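Long-range contact in outer envelope protein 64, mitochondrial (Arabidopsis thaliana, PDB 6HPG), which probably acts as a chaperone receptor for Hsp90-dependent protein targeting to mitochondria, here represented by its TPR domain: residues Tyr90-Leu101 / Ala110-Ile121. Sequence-based numbering, arbitrary orientation.
Sequences YKEAAADFRHAL and AKVAEKRLRKHI
Leu117 inserts as a knob into a hole formed by Tyr90, Ala93, Ala94 and Phe97. With its CG opposite the carbonyl carbon (chi1 -73°), its methyls divide: CD2 lies 3.5 Å from Tyr90 CD1, while CD1 reaches Phe97 CD2 at 3.7 Å. Ala93 and Ala94 present only small side chains to it, consistent with segment axes that approach to 9.1 Å, roughly antiparallel (148° between directions). Ala110 CB lies 3.5 Å from Leu101 CG, a tight fit.

CB of Ala113 sits over the centre of the Phe97 ring, 3.3 Å from its centroid, a CH-pi contact; the Phe97 side chain also packs on Thr82 and Glu85 of helix 74-86. A type I turn from Arg118 to Ile121 brings His120 over Tyr90 in an offset stack, planes 14° apart, though His120 is poorly ordered. The same turn sets Ile121 CG2 against Tyr90 CB at 3.5 Å.

Charge appears at the margin, where Glu114 crosses Arg98 at about a right angle: Glu114 OE2 comes within 3.0 Å of Arg98 CG but stays 4.0 Å from Arg98 NE, too far for a salt bridge.

With no hydrogen bond across it, the interface relies on apolar and aromatic packing, by which the C-terminal helix covers the second helix of the third TPR, as capping helices do in TPR domains.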
ATOM      1  N   TYR A  90      -2.807  -9.416  14.651  1.00 26.39           N
ATOM      2  CA  TYR A  90      -2.578  -8.152  15.340  1.00 32.43           C
ATOM      3  C   TYR A  90      -1.104  -7.904  15.692  1.00 31.12           C
ATOM      4  O   TYR A  90      -0.672  -6.764  15.685  1.00 31.82           O
ATOM      5  CB  TYR A  90      -3.403  -8.031  16.618  1.00 32.32           C
ATOM      6  CG  TYR A  90      -4.906  -8.160  16.456  1.00 35.12           C
ATOM      7  CD1 TYR A  90      -5.607  -7.312  15.616  1.00 33.72           C
ATOM      8  CD2 TYR A  90      -5.631  -9.139  17.166  1.00 36.70           C
ATOM      9  CE1 TYR A  90      -6.975  -7.435  15.466  1.00 40.37           C
ATOM     10  CE2 TYR A  90      -6.995  -9.251  17.028  1.00 35.22           C
ATOM     11  CZ  TYR A  90      -7.658  -8.394  16.176  1.00 36.32           C
ATOM     12  OH  TYR A  90      -9.001  -8.497  16.007  1.00 34.90           O
ATOM     13  N   LYS A  91      -0.359  -8.961  15.996  1.00 33.57           N
ATOM     14  CA  LYS A  91       1.060  -8.853  16.383  1.00 38.94           C
ATOM     15  C   LYS A  91       1.843  -8.363  15.175  1.00 40.19           C
ATOM     16  O   LYS A  91       2.602  -7.399  15.269  1.00 29.14           O
ATOM     17  CB  LYS A  91       1.614 -10.213  16.920  1.00 43.03           C
ATOM     18  CG  LYS A  91       3.070 -10.602  16.572  1.00 49.02           C
ATOM     19  CD  LYS A  91       4.075 -10.322  17.692  1.00 58.81           C
ATOM     20  CE  LYS A  91       5.517 -10.167  17.197  1.00 53.69           C
ATOM     21  NZ  LYS A  91       5.872  -8.787  16.738  1.00 48.90           N
ATOM     22  N   GLU A  92       1.625  -9.026  14.041  1.00 33.72           N
ATOM     23  CA  GLU A  92       2.249  -8.633  12.773  1.00 34.69           C
ATOM     24  C   GLU A  92       1.838  -7.226  12.274  1.00 29.23           C
ATOM     25  O   GLU A  92       2.659  -6.483  11.736  1.00 26.13           O
ATOM     26  CB  GLU A  92       1.953  -9.692  11.719  1.00 35.01           C
ATOM     27  CG  GLU A  92       2.649 -11.005  11.996  1.00 39.44           C
ATOM     28  CD  GLU A  92       2.023 -12.144  11.224  1.00 46.86           C
ATOM     29  OE1 GLU A  92       2.154 -12.144   9.987  1.00 50.67           O
ATOM     30  OE2 GLU A  92       1.401 -13.026  11.859  1.00 55.34           O
ATOM     31  N   ALA A  93       0.574  -6.864  12.477  1.00 32.16           N
ATOM     32  CA  ALA A  93       0.129  -5.505  12.162  1.00 33.37           C
ATOM     33  C   ALA A  93       0.943  -4.502  12.985  1.00 31.79           C
ATOM     34  O   ALA A  93       1.512  -3.573  12.417  1.00 27.91           O
ATOM     35  CB  ALA A  93      -1.367  -5.308  12.418  1.00 28.73           C
ATOM     36  N   ALA A  94       1.010  -4.707  14.301  1.00 27.95           N
ATOM     37  CA  ALA A  94       1.700  -3.749  15.173  1.00 28.07           C
ATOM     38  C   ALA A  94       3.140  -3.572  14.739  1.00 22.56           C
ATOM     39  O   ALA A  94       3.645  -2.481  14.728  1.00 25.63           O
ATOM     40  CB  ALA A  94       1.627  -4.160  16.637  1.00 30.97           C
ATOM     41  N   ALA A  95       3.809  -4.647  14.366  1.00 21.38           N
ATOM     42  CA  ALA A  95       5.163  -4.511  13.890  1.00 20.61           C
ATOM     43  C   ALA A  95       5.252  -3.521  12.715  1.00 23.80           C
ATOM     44  O   ALA A  95       6.168  -2.655  12.665  1.00 19.76           O
ATOM     45  CB  ALA A  95       5.706  -5.861  13.511  1.00 21.57           C
ATOM     46  N   ASP A  96       4.303  -3.642  11.776  1.00 23.33           N
ATOM     47  CA  ASP A  96       4.302  -2.795  10.606  1.00 22.67           C
ATOM     48  C   ASP A  96       3.889  -1.374  10.981  1.00 20.79           C
ATOM     49  O   ASP A  96       4.519  -0.418  10.521  1.00 17.25           O
ATOM     50  CB  ASP A  96       3.345  -3.300   9.536  1.00 23.66           C
ATOM     51  CG  ASP A  96       3.828  -4.510   8.812  1.00 26.84           C
ATOM     52  OD1 ASP A  96       5.045  -4.823   8.751  1.00 24.03           O
ATOM     53  OD2 ASP A  96       2.917  -5.141   8.234  1.00 26.46           O
ATOM     54  N   PHE A  97       2.868  -1.218  11.828  1.00 19.18           N
ATOM     55  CA  PHE A  97       2.482   0.128  12.206  1.00 20.76           C
ATOM     56  C   PHE A  97       3.653   0.772  13.024  1.00 20.59           C
ATOM     57  O   PHE A  97       3.861   1.977  12.962  1.00 23.85           O
ATOM     58  CB  PHE A  97       1.122   0.173  12.940  1.00 23.16           C
ATOM     59  CG  PHE A  97      -0.099   0.010  12.027  1.00 27.91           C
ATOM     60  CD1 PHE A  97      -0.401   0.954  11.040  1.00 23.80           C
ATOM     61  CD2 PHE A  97      -0.992  -1.068  12.201  1.00 26.38           C
ATOM     62  CE1 PHE A  97      -1.519   0.788  10.215  1.00 28.61           C
ATOM     63  CE2 PHE A  97      -2.111  -1.231  11.378  1.00 22.93           C
ATOM     64  CZ  PHE A  97      -2.372  -0.310  10.382  1.00 23.11           C
ATOM     65  N   ARG A  98       4.427  -0.038  13.756  1.00 22.07           N
ATOM     66  CA  ARG A  98       5.553   0.498  14.551  1.00 19.86           C
ATOM     67  C   ARG A  98       6.672   0.930  13.658  1.00 19.62           C
ATOM     68  O   ARG A  98       7.259   1.994  13.860  1.00 16.78           O
ATOM     69  CB  ARG A  98       5.997  -0.477  15.617  1.00 20.79           C
ATOM     70  CG  ARG A  98       5.108  -0.385  16.876  1.00 22.31           C
ATOM     71  CD  ARG A  98       5.339  -1.560  17.787  1.00 23.67           C
ATOM     72  NE  ARG A  98       4.522  -1.506  18.997  1.00 23.72           N
ATOM     73  CZ  ARG A  98       4.254  -2.550  19.782  1.00 24.07           C
ATOM     74  NH1 ARG A  98       4.735  -3.760  19.521  1.00 27.74           N
ATOM     75  NH2 ARG A  98       3.516  -2.379  20.879  1.00 24.21           N
ATOM     76  N   HIS A  99       6.937   0.135  12.613  1.00 23.95           N
ATOM     77  CA  HIS A  99       7.974   0.490  11.682  1.00 21.86           C
ATOM     78  C   HIS A  99       7.682   1.728  10.823  1.00 22.80           C
ATOM     79  O   HIS A  99       8.614   2.484  10.488  1.00 21.47           O
ATOM     80  CB  HIS A  99       8.355  -0.666  10.767  1.00 24.65           C
ATOM     81  CG  HIS A  99       9.705  -0.486  10.174  1.00 26.85           C
ATOM     82  ND1 HIS A  99      10.854  -0.524  10.940  1.00 34.64           N
ATOM     83  CD2 HIS A  99      10.101  -0.204   8.913  1.00 30.27           C
ATOM     84  CE1 HIS A  99      11.906  -0.320  10.168  1.00 31.69           C
ATOM     85  NE2 HIS A  99      11.476  -0.124   8.934  1.00 33.23           N
ATOM     86  N   ALA A 100       6.420   1.929  10.461  1.00 20.20           N
ATOM     87  CA  ALA A 100       6.029   3.132   9.756  1.00 21.24           C
ATOM     88  C   ALA A 100       6.381   4.364  10.566  1.00 19.31           C
ATOM     89  O   ALA A 100       6.718   5.406   9.984  1.00 16.96           O
ATOM     90  CB  ALA A 100       4.540   3.135   9.486  1.00 23.63           C
ATOM     91  N   LEU A 101       6.227   4.264  11.898  1.00 23.49           N
ATOM     92  CA  LEU A 101       6.535   5.379  12.822  1.00 22.51           C
ATOM     93  C   LEU A 101       8.027   5.591  13.013  1.00 20.96           C
ATOM     94  O   LEU A 101       8.468   6.705  13.327  1.00 19.10           O
ATOM     95  CB  LEU A 101       5.828   5.204  14.165  1.00 25.49           C
ATOM     96  CG  LEU A 101       4.315   5.411  14.141  1.00 26.55           C
ATOM     97  CD1 LEU A 101       3.648   4.832  15.367  1.00 29.18           C
ATOM     98  CD2 LEU A 101       3.888   6.867  13.974  1.00 25.57           C
ATOM     99  N   ALA A 110      -0.611   5.393  11.630  1.00 26.28           N
ATOM    100  CA  ALA A 110       0.069   4.442  12.506  1.00 22.48           C
ATOM    101  C   ALA A 110      -0.226   4.664  14.009  1.00 23.73           C
ATOM    102  O   ALA A 110      -0.407   3.704  14.727  1.00 28.75           O
ATOM    103  CB  ALA A 110       1.563   4.473  12.234  1.00 24.67           C
ATOM    104  N   LYS A 111      -0.262   5.906  14.478  1.00 24.62           N
ATOM    105  CA  LYS A 111      -0.565   6.189  15.908  1.00 29.14           C
ATOM    106  C   LYS A 111      -1.988   5.811  16.317  1.00 27.00           C
ATOM    107  O   LYS A 111      -2.175   5.227  17.370  1.00 34.63           O
ATOM    108  CB  LYS A 111      -0.285   7.650  16.260  1.00 30.77           C
ATOM    109  CG  LYS A 111       1.197   7.949  16.249  1.00 36.91           C
ATOM    110  CD  LYS A 111       1.572   9.295  16.861  1.00 44.76           C
ATOM    111  CE  LYS A 111       1.788  10.375  15.817  1.00 52.72           C
ATOM    112  NZ  LYS A 111       2.636  11.463  16.376  1.00 62.44           N
ATOM    113  N   VAL A 112      -2.980   6.128  15.481  1.00 27.46           N
ATOM    114  CA  VAL A 112      -4.369   5.698  15.706  1.00 26.69           C
ATOM    115  C   VAL A 112      -4.399   4.179  15.749  1.00 26.91           C
ATOM    116  O   VAL A 112      -4.980   3.611  16.671  1.00 26.20           O
ATOM    117  CB  VAL A 112      -5.360   6.265  14.624  1.00 32.61           C
ATOM    118  CG1 VAL A 112      -6.738   5.600  14.676  1.00 29.86           C
ATOM    119  CG2 VAL A 112      -5.528   7.768  14.767  1.00 28.40           C
ATOM    120  N   ALA A 113      -3.730   3.526  14.792  1.00 28.90           N
ATOM    121  CA  ALA A 113      -3.711   2.061  14.732  1.00 30.77           C
ATOM    122  C   ALA A 113      -3.075   1.399  15.958  1.00 28.30           C
ATOM    123  O   ALA A 113      -3.555   0.373  16.395  1.00 22.79           O
ATOM    124  CB  ALA A 113      -2.977   1.570  13.487  1.00 37.28           C
ATOM    125  N   GLU A 114      -1.971   1.959  16.454  1.00 24.28           N
ATOM    126  CA  GLU A 114      -1.283   1.423  17.636  1.00 24.32           C
ATOM    127  C   GLU A 114      -2.214   1.389  18.848  1.00 23.16           C
ATOM    128  O   GLU A 114      -2.320   0.368  19.520  1.00 28.81           O
ATOM    129  CB  GLU A 114      -0.046   2.260  17.973  1.00 25.06           C
ATOM    130  CG  GLU A 114       1.193   1.956  17.136  1.00 28.26           C
ATOM    131  CD  GLU A 114       2.424   2.666  17.683  1.00 35.62           C
ATOM    132  OE1 GLU A 114       2.277   3.776  18.272  1.00 28.58           O
ATOM    133  OE2 GLU A 114       3.534   2.095  17.535  1.00 32.43           O
ATOM    134  N   LYS A 115      -2.904   2.498  19.075  1.00 25.55           N
ATOM    135  CA  LYS A 115      -3.909   2.652  20.165  1.00 30.64           C
ATOM    136  C   LYS A 115      -5.072   1.632  20.087  1.00 30.85           C
ATOM    137  O   LYS A 115      -5.437   1.015  21.079  1.00 30.79           O
ATOM    138  CB  LYS A 115      -4.451   4.070  20.086  1.00 32.01           C
ATOM    139  CG  LYS A 115      -5.395   4.526  21.176  1.00 33.30           C
ATOM    140  CD  LYS A 115      -5.388   6.045  21.173  1.00 35.14           C
ATOM    141  CE  LYS A 115      -6.730   6.655  21.501  1.00 38.88           C
ATOM    142  NZ  LYS A 115      -6.952   6.722  22.962  1.00 36.36           N
ATOM    143  N   ARG A 116      -5.626   1.451  18.897  1.00 33.16           N
ATOM    144  CA  ARG A 116      -6.661   0.446  18.654  1.00 31.59           C
ATOM    145  C   ARG A 116      -6.103  -0.975  18.835  1.00 36.10           C
ATOM    146  O   ARG A 116      -6.740  -1.846  19.453  1.00 35.84           O
ATOM    147  CB  ARG A 116      -7.256   0.676  17.261  1.00 31.00           C
ATOM    148  CG  ARG A 116      -8.374  -0.239  16.838  1.00 33.48           C
ATOM    149  CD  ARG A 116      -8.900   0.114  15.443  1.00 36.87           C
ATOM    150  NE  ARG A 116      -7.853  -0.074  14.434  1.00 38.58           N
ATOM    151  CZ  ARG A 116      -7.220   0.902  13.773  1.00 38.31           C
ATOM    152  NH1 ARG A 116      -7.538   2.191  13.943  1.00 41.18           N
ATOM    153  NH2 ARG A 116      -6.244   0.585  12.928  1.00 28.89           N
ATOM    154  N   LEU A 117      -4.904  -1.219  18.325  1.00 35.49           N
ATOM    155  CA  LEU A 117      -4.306  -2.561  18.457  1.00 36.18           C
ATOM    156  C   LEU A 117      -3.900  -2.933  19.899  1.00 44.50           C
ATOM    157  O   LEU A 117      -3.879  -4.118  20.240  1.00 32.48           O
ATOM    158  CB  LEU A 117      -3.086  -2.696  17.551  1.00 33.64           C
ATOM    159  CG  LEU A 117      -3.383  -2.810  16.070  1.00 34.61           C
ATOM    160  CD1 LEU A 117      -2.069  -2.730  15.309  1.00 27.88           C
ATOM    161  CD2 LEU A 117      -4.130  -4.105  15.790  1.00 36.43           C
ATOM    162  N   ARG A 118      -3.545  -1.933  20.717  1.00 49.99           N
ATOM    163  CA  ARG A 118      -3.166  -2.138  22.144  1.00 52.45           C
ATOM    164  C   ARG A 118      -4.097  -3.100  22.911  1.00 52.21           C
ATOM    165  O   ARG A 118      -3.630  -4.060  23.523  1.00 47.10           O
ATOM    166  CB  ARG A 118      -3.099  -0.794  22.883  1.00 48.60           C
ATOM    167  CG  ARG A 118      -1.716  -0.359  23.284  1.00 52.08           C
ATOM    168  CD  ARG A 118      -1.782   0.738  24.336  1.00 61.41           C
ATOM    169  NE  ARG A 118      -0.944   0.420  25.498  1.00 80.91           N
ATOM    170  CZ  ARG A 118      -1.235  -0.475  26.450  1.00 92.96           C
ATOM    171  NH1 ARG A 118      -2.372  -1.172  26.425  1.00110.55           N
ATOM    172  NH2 ARG A 118      -0.380  -0.676  27.455  1.00 98.97           N
ATOM    173  N   LYS A 119      -5.404  -2.846  22.818  1.00 46.94           N
ATOM    174  CA  LYS A 119      -6.453  -3.694  23.428  1.00 61.10           C
ATOM    175  C   LYS A 119      -6.717  -5.072  22.763  1.00 65.89           C
ATOM    176  O   LYS A 119      -7.664  -5.762  23.152  1.00 53.75           O
ATOM    177  CB  LYS A 119      -7.770  -2.892  23.545  1.00 68.12           C
ATOM    178  CG  LYS A 119      -7.739  -1.864  24.680  1.00 74.10           C
ATOM    179  CD  LYS A 119      -8.616  -0.649  24.415  1.00 72.55           C
ATOM    180  CE  LYS A 119      -7.907   0.376  23.542  1.00 71.22           C
ATOM    181  NZ  LYS A 119      -8.856   1.402  23.042  1.00 64.63           N
ATOM    182  N   HIS A 120      -5.919  -5.451  21.756  1.00 65.16           N
ATOM    183  CA  HIS A 120      -5.875  -6.827  21.224  1.00 57.48           C
ATOM    184  C   HIS A 120      -4.511  -7.506  21.346  1.00 58.18           C
ATOM    185  O   HIS A 120      -4.413  -8.699  21.039  1.00 50.75           O
ATOM    186  CB  HIS A 120      -6.223  -6.847  19.741  1.00 55.00           C
ATOM    187  CG  HIS A 120      -7.536  -6.225  19.401  1.00 59.98           C
ATOM    188  ND1 HIS A 120      -8.737  -6.854  19.634  1.00 70.03           N
ATOM    189  CD2 HIS A 120      -7.834  -5.059  18.779  1.00 54.52           C
ATOM    190  CE1 HIS A 120      -9.722  -6.086  19.201  1.00 74.68           C
ATOM    191  NE2 HIS A 120      -9.199  -4.993  18.674  1.00 62.16           N
ATOM    192  N   ILE A 121      -3.464  -6.751  21.715  1.00 58.40           N
ATOM    193  CA  ILE A 121      -2.100  -7.282  21.886  1.00 59.83           C
ATOM    194  C   ILE A 121      -1.585  -7.030  23.304  1.00 60.81           C
ATOM    195  O   ILE A 121      -0.391  -7.210  23.566  1.00 59.77           O
ATOM    196  CB  ILE A 121      -1.081  -6.703  20.857  1.00 56.56           C
ATOM    197  CG1 ILE A 121      -0.800  -5.199  21.087  1.00 58.12           C
ATOM    198  CG2 ILE A 121      -1.541  -6.979  19.431  1.00 50.10           C
ATOM    199  CD1 ILE A 121       0.366  -4.650  20.280  1.00 59.65           C
ATOM    200  OXT ILE A 121      -2.328  -6.643  24.213  1.00 62.83           O
TER